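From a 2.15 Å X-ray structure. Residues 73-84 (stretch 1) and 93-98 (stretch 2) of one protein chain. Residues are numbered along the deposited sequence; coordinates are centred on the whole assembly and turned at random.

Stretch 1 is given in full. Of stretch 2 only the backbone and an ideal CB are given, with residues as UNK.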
ATOM      1  N   LEU A  73       2.591  11.251   6.263  1.00 53.50           N
ATOM      2  CA  LEU A  73       1.614  10.351   6.866  1.00 52.46           C
ATOM      3  C   LEU A  73       1.390  10.690   8.338  1.00 57.72           C
ATOM      4  O   LEU A  73       0.248  10.748   8.804  1.00 60.16           O
ATOM      5  CB  LEU A  73       2.062   8.901   6.707  1.00 50.97           C
ATOM      6  CG  LEU A  73       2.070   8.415   5.256  1.00 50.37           C
ATOM      7  CD1 LEU A  73       2.547   6.983   5.163  1.00 46.41           C
ATOM      8  CD2 LEU A  73       0.686   8.559   4.635  1.00 51.68           C
ATOM      9  N   GLU A  74       2.482  10.928   9.060  1.00 58.55           N
ATOM     10  CA  GLU A  74       2.407  11.337  10.461  1.00 59.73           C
ATOM     11  C   GLU A  74       1.632  12.639  10.624  1.00 58.07           C
ATOM     12  O   GLU A  74       0.811  12.772  11.533  1.00 60.26           O
ATOM     13  CB  GLU A  74       3.810  11.490  11.052  1.00 55.80           C
ATOM     14  CG  GLU A  74       4.312  10.257  11.785  1.00 60.84           C
ATOM     15  CD  GLU A  74       3.604  10.035  13.114  1.00 69.00           C
ATOM     16  OE1 GLU A  74       3.710   8.916  13.665  1.00 71.85           O
ATOM     17  OE2 GLU A  74       2.948  10.977  13.613  1.00 65.30           O
ATOM     18  N   GLU A  75       1.896  13.593   9.737  1.00 58.05           N
ATOM     19  CA  GLU A  75       1.271  14.907   9.818  1.00 57.81           C
ATOM     20  C   GLU A  75      -0.249  14.832   9.805  1.00 60.28           C
ATOM     21  O   GLU A  75      -0.918  15.591  10.502  1.00 64.08           O
ATOM     22  CB  GLU A  75       1.744  15.800   8.666  1.00 56.17           C
ATOM     23  CG  GLU A  75       0.957  17.102   8.538  1.00 59.41           C
ATOM     24  CD  GLU A  75       1.631  18.121   7.630  1.00 64.96           C
ATOM     25  OE1 GLU A  75       2.867  18.048   7.465  1.00 65.97           O
ATOM     26  OE2 GLU A  75       0.924  18.996   7.082  1.00 63.22           O
ATOM     27  N   HIS A  76      -0.794  13.917   9.010  1.00 57.87           N
ATOM     28  CA  HIS A  76      -2.235  13.873   8.805  1.00 57.21           C
ATOM     29  C   HIS A  76      -2.903  12.684   9.481  1.00 54.38           C
ATOM     30  O   HIS A  76      -4.126  12.643   9.581  1.00 56.69           O
ATOM     31  CB  HIS A  76      -2.558  13.855   7.309  1.00 57.75           C
ATOM     32  CG  HIS A  76      -2.141  15.099   6.584  1.00 58.27           C
ATOM     33  ND1 HIS A  76      -1.129  15.112   5.651  1.00 58.23           N
ATOM     34  CD2 HIS A  76      -2.599  16.371   6.661  1.00 58.14           C
ATOM     35  CE1 HIS A  76      -0.977  16.338   5.180  1.00 56.80           C
ATOM     36  NE2 HIS A  76      -1.863  17.121   5.781  1.00 59.74           N
ATOM     37  N   TRP A  77      -2.115  11.721   9.948  1.00 56.28           N
ATOM     38  CA  TRP A  77      -2.694  10.516  10.543  1.00 56.95           C
ATOM     39  C   TRP A  77      -2.056  10.126  11.873  1.00 56.56           C
ATOM     40  O   TRP A  77      -2.557   9.240  12.564  1.00 57.89           O
ATOM     41  CB  TRP A  77      -2.589   9.338   9.567  1.00 54.76           C
ATOM     42  CG  TRP A  77      -3.408   9.516   8.325  1.00 54.81           C
ATOM     43  CD1 TRP A  77      -2.943   9.692   7.056  1.00 53.40           C
ATOM     44  CD2 TRP A  77      -4.839   9.550   8.236  1.00 55.97           C
ATOM     45  NE1 TRP A  77      -3.992   9.826   6.180  1.00 50.81           N
ATOM     46  CE2 TRP A  77      -5.168   9.745   6.880  1.00 55.95           C
ATOM     47  CE3 TRP A  77      -5.874   9.430   9.171  1.00 55.59           C
ATOM     48  CZ2 TRP A  77      -6.487   9.824   6.435  1.00 52.76           C
ATOM     49  CZ3 TRP A  77      -7.184   9.509   8.726  1.00 53.00           C
ATOM     50  CH2 TRP A  77      -7.478   9.703   7.371  1.00 55.24           C
ATOM     51  N   GLY A  78      -0.959  10.787  12.228  1.00 58.97           N
ATOM     52  CA  GLY A  78      -0.230  10.461  13.442  1.00 56.83           C
ATOM     53  C   GLY A  78      -1.045  10.643  14.708  1.00 56.54           C
ATOM     54  O   GLY A  78      -0.689  10.123  15.765  1.00 55.66           O
ATOM     55  N   HIS A  79      -2.149  11.376  14.595  1.00 58.74           N
ATOM     56  CA  HIS A  79      -3.004  11.661  15.742  1.00 59.79           C
ATOM     57  C   HIS A  79      -3.904  10.481  16.116  1.00 60.62           C
ATOM     58  O   HIS A  79      -4.545  10.492  17.168  1.00 58.51           O
ATOM     59  CB  HIS A  79      -3.860  12.893  15.467  1.00 56.49           C
ATOM     60  CG  HIS A  79      -4.956  12.657  14.474  1.00 58.10           C
ATOM     61  ND1 HIS A  79      -4.722  12.559  13.120  1.00 59.43           N
ATOM     62  CD2 HIS A  79      -6.289  12.506  14.641  1.00 57.74           C
ATOM     63  CE1 HIS A  79      -5.869  12.354  12.495  1.00 61.78           C
ATOM     64  NE2 HIS A  79      -6.835  12.319  13.393  1.00 61.65           N
ATOM     65  N   LEU A  80      -3.960   9.472  15.250  1.00 59.37           N
ATOM     66  CA  LEU A  80      -4.722   8.263  15.550  1.00 59.93           C
ATOM     67  C   LEU A  80      -3.797   7.199  16.120  1.00 59.24           C
ATOM     68  O   LEU A  80      -2.980   6.617  15.404  1.00 56.29           O
ATOM     69  CB  LEU A  80      -5.446   7.739  14.307  1.00 58.26           C
ATOM     70  CG  LEU A  80      -6.638   8.580  13.843  1.00 55.54           C
ATOM     71  CD1 LEU A  80      -7.352   7.923  12.669  1.00 55.89           C
ATOM     72  CD2 LEU A  80      -7.601   8.830  14.989  1.00 56.10           C
ATOM     73  N   ASP A  81      -3.938   6.953  17.416  1.00 60.16           N
ATOM     74  CA  ASP A  81      -3.012   6.099  18.146  1.00 61.23           C
ATOM     75  C   ASP A  81      -3.032   4.647  17.684  1.00 59.66           C
ATOM     76  O   ASP A  81      -2.040   3.944  17.829  1.00 59.78           O
ATOM     77  CB  ASP A  81      -3.316   6.158  19.645  1.00 64.94           C
ATOM     78  CG  ASP A  81      -2.330   5.350  20.467  1.00 68.83           C
ATOM     79  OD1 ASP A  81      -1.108   5.492  20.239  1.00 72.03           O
ATOM     80  OD2 ASP A  81      -2.777   4.565  21.329  1.00 69.55           O
ATOM     81  N   ARG A  82      -4.154   4.195  17.133  1.00 58.35           N
ATOM     82  CA  ARG A  82      -4.290   2.790  16.756  1.00 58.52           C
ATOM     83  C   ARG A  82      -4.051   2.551  15.263  1.00 57.18           C
ATOM     84  O   ARG A  82      -4.083   1.412  14.796  1.00 57.63           O
ATOM     85  CB  ARG A  82      -5.677   2.273  17.149  1.00 59.03           C
ATOM     86  CG  ARG A  82      -5.887   2.093  18.648  1.00 61.33           C
ATOM     87  CD  ARG A  82      -5.378   0.739  19.131  1.00 62.14           C
ATOM     88  NE  ARG A  82      -3.944   0.740  19.410  1.00 63.24           N
ATOM     89  CZ  ARG A  82      -3.172  -0.343  19.356  1.00 64.32           C
ATOM     90  NH1 ARG A  82      -3.692  -1.515  19.015  1.00 61.06           N
ATOM     91  NH2 ARG A  82      -1.877  -0.251  19.630  1.00 63.43           N
ATOM     92  N   LEU A  83      -3.804   3.622  14.517  1.00 56.85           N
ATOM     93  CA  LEU A  83      -3.586   3.501  13.079  1.00 55.11           C
ATOM     94  C   LEU A  83      -2.133   3.203  12.735  1.00 55.71           C
ATOM     95  O   LEU A  83      -1.252   4.042  12.934  1.00 58.42           O
ATOM     96  CB  LEU A  83      -4.028   4.774  12.362  1.00 52.31           C
ATOM     97  CG  LEU A  83      -3.764   4.778  10.856  1.00 53.19           C
ATOM     98  CD1 LEU A  83      -4.504   3.634  10.181  1.00 46.63           C
ATOM     99  CD2 LEU A  83      -4.156   6.117  10.249  1.00 49.35           C
ATOM    100  N   GLY A  84      -1.887   2.004  12.218  1.00 52.33           N
ATOM    101  CA  GLY A  84      -0.570   1.647  11.724  1.00 54.79           C
ATOM    102  C   GLY A  84      -0.274   2.408  10.446  1.00 53.21           C
ATOM    103  O   GLY A  84      -1.193   2.816   9.735  1.00 51.67           O
ATOM    104  N   UNK A  93       7.730   0.996   8.460  1.00 63.40           N
ATOM    105  CA  UNK A  93       6.514   0.501   9.094  1.00 61.97           C
ATOM    106  C   UNK A  93       6.376   1.016  10.527  1.00 65.33           C
ATOM    107  O   UNK A  93       7.193   0.696  11.390  1.00 65.06           O
ATOM    108  CB  UNK A  93       6.501  -1.029   9.084  1.00 61.97           C
ATOM    109  N   UNK A  94       5.344   1.817  10.775  1.00 61.98           N
ATOM    110  CA  UNK A  94       5.040   2.258  12.132  1.00 62.47           C
ATOM    111  C   UNK A  94       3.772   1.591  12.651  1.00 60.07           C
ATOM    112  O   UNK A  94       2.661   2.000  12.308  1.00 59.61           O
ATOM    113  CB  UNK A  94       4.892   3.780  12.178  1.00 62.47           C
ATOM    114  N   UNK A  95       3.942   0.565  13.479  1.00 65.10           N
ATOM    115  CA  UNK A  95       2.815  -0.141  14.079  1.00 63.41           C
ATOM    116  C   UNK A  95       1.945   0.800  14.907  1.00 63.14           C
ATOM    117  O   UNK A  95       2.389   1.880  15.295  1.00 62.54           O
ATOM    118  CB  UNK A  95       3.316  -1.294  14.951  1.00 63.41           C
ATOM    119  N   UNK A  96       0.695   0.389  15.171  1.00 63.29           N
ATOM    120  CA  UNK A  96      -0.239   1.173  15.987  1.00 63.12           C
ATOM    121  C   UNK A  96       0.331   1.485  17.369  1.00 63.51           C
ATOM    122  O   UNK A  96       0.167   2.592  17.869  1.00 66.20           O
ATOM    123  CB  UNK A  96      -1.565   0.424  16.134  1.00 63.12           C
ATOM    124  N   UNK A  97       1.010   0.520  17.974  1.00 63.72           N
ATOM    125  CA  UNK A  97       1.603   0.739  19.281  1.00 71.44           C
ATOM    126  C   UNK A  97       2.651   1.839  19.291  1.00 74.90           C
ATOM    127  O   UNK A  97       2.499   2.855  19.974  1.00 71.33           O
ATOM    128  CB  UNK A  97       2.228  -0.563  19.786  1.00 71.44           C
ATOM    129  N   UNK A  98       3.708   1.640  18.507  1.00 74.48           N
ATOM    130  CA  UNK A  98       4.896   2.489  18.555  1.00 73.18           C
ATOM    131  C   UNK A  98       4.678   3.918  18.063  1.00 74.68           C
ATOM    132  O   UNK A  98       3.551   4.345  17.807  1.00 73.97           O
ATOM    133  CB  UNK A  98       6.007   1.844  17.725  1.00 73.18           C
TER

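Position 93 lies in a strand, with phi/psi of -143/116°, and its CA-to-CB bond points away from stretch 1. No atom of stretch 1 comes within 5.5 Å of the ideal CB, so this contact sets no preference; the extended backbone would suit a beta-branched residue, among many others. The deposited residue is Val 93, with chi1 in the t well, and it makes no contact with stretch 1.

Position 94 is different. The strand continues here (phi/psi -109/101°), but CA-to-CB now points toward stretch 1, and the nearest atom ahead of the ideal CB is Glu 74 OE1, 5.5 Å away. A carboxylate at that distance invites a donor: a long, positively charged side chain would suit best, while a shorter polar one could also be directed at it. The residue is Lys 94. All four chi angles are t, so the chain is extended and carries its amino group to the carboxylate of Glu 74. There NZ donates a hydrogen bond to Glu 74 OE1 at 2.6 Å, as part of a salt bridge. Glu 74 contributes to the meeting: its CB points sideways, yet its end comes nearer. Lys 94 NZ also lies 4.2 Å from Gly 78 CA, where an added CB would clash with Glu 74 OE2 at 1.9 Å; the bare glycine thus leaves space for the carboxylate. The backbone takes part too, Lys 94 O receiving a CA-H...O contact from Gly 84 CA at 3.3 Å.

At position 95 the side chain leaves in the direction away from stretch 1, and nothing there approaches the ideal CB. Many residues would do, polar ones included. It is Gln 95, whose OE1 is hydrogen-bonded elsewhere in the structure.

At position 96 the two backbones come nearest by CA, its CA lying 4.3 Å from Gly 84 CA. CA-to-CB points sideways, and the ideal CB is already tight, 3.0 Å from Arg 82 O. A small or compact side chain is therefore favoured, and phi of -56° admits proline. Pro 96 fills the place. Its CB lies 3.1 Å from Arg 82 O and, at 3.6 Å from Arg 82 NH2, covers one face of the guanidinium, while CG packs 3.7 Å from Gly 84 N. With no side chain on Gly 84, the ring can lie close: an ideal CB there would be only 3.4 Å from Pro 96 CD. Pro 96 O and Asp 81 O approach to 2.6 Å, but both are acceptors and form no hydrogen bond.

Position 97, at phi/psi -62/-61°, points its CB direction away and has room for a side chain, so small or polar residues would fit. The residue is Gly 97; its N is 3.4 Å from Arg 82 NH2, a pairing of two donors without a hydrogen bond.

Position 98 also points away, into space that stretch 1 leaves empty, and a polar or charged residue is readily accommodated. Glu 98 occupies it.

Stretch 2 (93-98) VKQPGE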
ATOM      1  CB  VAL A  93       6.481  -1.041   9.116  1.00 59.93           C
ATOM      2  CG1 VAL A  93       5.123  -1.539   9.587  1.00 62.68           C
ATOM      3  CG2 VAL A  93       6.807  -1.598   7.742  1.00 63.63           C
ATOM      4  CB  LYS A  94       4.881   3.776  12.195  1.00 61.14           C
ATOM      5  CG  LYS A  94       4.394   4.266  13.548  1.00 63.91           C
ATOM      6  CD  LYS A  94       3.663   5.592  13.434  1.00 65.47           C
ATOM      7  CE  LYS A  94       2.903   5.906  14.713  1.00 68.81           C
ATOM      8  NZ  LYS A  94       2.088   7.145  14.600  1.00 65.14           N
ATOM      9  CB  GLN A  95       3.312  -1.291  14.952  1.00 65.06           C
ATOM     10  CG  GLN A  95       4.253  -2.245  14.241  1.00 66.62           C
ATOM     11  CD  GLN A  95       4.732  -3.362  15.143  1.00 69.64           C
ATOM     12  OE1 GLN A  95       5.363  -4.316  14.688  1.00 71.43           O
ATOM     13  NE2 GLN A  95       4.432  -3.250  16.433  1.00 73.32           N
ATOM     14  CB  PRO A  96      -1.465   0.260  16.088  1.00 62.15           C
ATOM     15  CG  PRO A  96      -1.392  -0.598  14.868  1.00 60.94           C
ATOM     16  CD  PRO A  96       0.074  -0.839  14.648  1.00 61.98           C
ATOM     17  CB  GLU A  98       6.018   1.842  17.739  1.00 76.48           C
ATOM     18  CG  GLU A  98       6.302   0.401  18.127  1.00 80.08           C
ATOM     19  CD  GLU A  98       6.626   0.250  19.601  1.00 83.06           C
ATOM     20  OE1 GLU A  98       7.576   0.912  20.073  1.00 83.42           O
ATOM     21  OE2 GLU A  98       5.926  -0.525  20.289  1.00 81.81           O
TER
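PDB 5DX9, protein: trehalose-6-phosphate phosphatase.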